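Udp-n-acetylglucosamine pyrophosphorylase (Trypanosoma brucei, PDB 4BQH) probably catalyses the formation of UDP-N-acetylglucosamine and diphosphate from UTP and N-acetyl-alpha-D-glucosamine 1-phosphate. Local coordinates at residues Q159-A162 with E163-G167. Sequence-based numbering, arbitrary orientation.
Sequences QEIA and ESISG
Ser164 OG donates to Ile161 O at 2.8 Å, three residues back on the same helix. Seen from the acceptor, the C=O...OG angle is 124° and the hydroxyl lies in the carbonyl plane, on a lone pair. With chi1 at 84°, OG is held between its own backbone N and carbonyl carbon, which turns it back over the preceding turn. The same oxygen also receives Ile165 N at 3.0 Å, nearly in line with the carbonyl bond (162°), so two donors, Ser164 OG and Ile165 N, grip Ile161 O from different directions.

The backbone bonds are those of a regular alpha-helix. Glu163 N reaches Gln159 O at 3.1 Å, Ser164 N reaches Glu160 O, and Ser166 N reaches Ala162 O. Gly167 N still bonds Glu163 O at 3.0 Å, although Gly167 itself has a positive phi and has left the helical conformation.

The apolar contact is one pair of branch ends: Ile161 CG2 meets Ile165 CD1 at 3.9 Å, one turn apart. Both residues also touch Tyr106 of helix 95-110, so the pair belongs to a helix-helix interface.

On another side of the helix, Glu163 lays its side chain along the preceding turn, with CG 3.4 Å from Gln159 O. CG stands beside its backbone N and the chain is extended beyond it. Its carboxylate finds its main partner further on, where OE2 accepts from Ala172 N. Gln159 OE1 likewise accepts from Val174 N, and both bonds tie the helix to the segment entering strand 175-180.

Together these contacts form the C-terminal turns of helix 147-166, ended by a glycine of positive phi, in the beta-alpha-beta crossover linking parallel strands 114-119 and 175-180 of the GT-A-type nucleotidyltransferase fold.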
# COMPACT_ATOMS: atom_id res chain seq x y z
N GLN A 159 3.52 16.08 -8.06
CA GLN A 159 4.29 16.33 -9.30
C GLN A 159 4.36 17.82 -9.58
O GLN A 159 5.42 18.37 -9.91
CB GLN A 159 3.64 15.61 -10.50
CG GLN A 159 3.92 14.11 -10.56
CD GLN A 159 3.17 13.41 -11.68
OE1 GLN A 159 3.41 12.23 -11.96
NE2 GLN A 159 2.27 14.14 -12.35
N GLU A 160 3.22 18.48 -9.43
CA GLU A 160 3.12 19.94 -9.62
C GLU A 160 4.00 20.71 -8.64
O GLU A 160 4.68 21.67 -9.05
CB GLU A 160 1.64 20.36 -9.52
CG GLU A 160 1.36 21.83 -9.74
CD GLU A 160 -0.11 22.18 -9.49
OE1 GLU A 160 -0.86 21.34 -8.93
OE2 GLU A 160 -0.50 23.30 -9.86
N ILE A 161 4.02 20.31 -7.36
CA ILE A 161 4.89 20.98 -6.37
C ILE A 161 6.38 20.76 -6.70
O ILE A 161 7.17 21.71 -6.66
CB ILE A 161 4.58 20.55 -4.91
CG1 ILE A 161 3.13 20.95 -4.52
CG2 ILE A 161 5.55 21.21 -3.94
CD1 ILE A 161 2.65 20.27 -3.24
N ALA A 162 6.75 19.52 -7.06
CA ALA A 162 8.13 19.22 -7.44
C ALA A 162 8.58 20.16 -8.59
O ALA A 162 9.70 20.71 -8.54
CB ALA A 162 8.25 17.75 -7.86
N GLU A 163 7.70 20.38 -9.56
CA GLU A 163 7.99 21.24 -10.73
C GLU A 163 8.14 22.71 -10.32
O GLU A 163 9.01 23.45 -10.84
CB GLU A 163 6.90 21.10 -11.80
CG GLU A 163 6.97 19.82 -12.60
CD GLU A 163 5.66 19.43 -13.27
OE1 GLU A 163 4.68 20.22 -13.26
OE2 GLU A 163 5.59 18.33 -13.85
N SER A 164 7.29 23.15 -9.40
CA SER A 164 7.34 24.52 -8.89
C SER A 164 8.65 24.81 -8.16
O SER A 164 9.17 25.92 -8.23
CB SER A 164 6.14 24.81 -7.97
OG SER A 164 6.40 24.36 -6.64
N ILE A 165 9.19 23.80 -7.46
CA ILE A 165 10.45 23.95 -6.73
C ILE A 165 11.65 23.92 -7.68
O ILE A 165 12.58 24.72 -7.52
CB ILE A 165 10.62 22.85 -5.67
CG1 ILE A 165 9.58 23.02 -4.54
CG2 ILE A 165 12.03 22.88 -5.08
CD1 ILE A 165 9.41 21.76 -3.71
N SER A 166 11.64 23.02 -8.65
CA SER A 166 12.80 22.85 -9.53
C SER A 166 12.97 23.97 -10.56
O SER A 166 14.10 24.32 -10.91
CB SER A 166 12.74 21.53 -10.26
OG SER A 166 11.70 21.52 -11.20
N GLY A 167 11.86 24.48 -11.08
CA GLY A 167 11.90 25.42 -12.21
C GLY A 167 12.34 24.75 -13.50
O GLY A 167 12.69 25.43 -14.47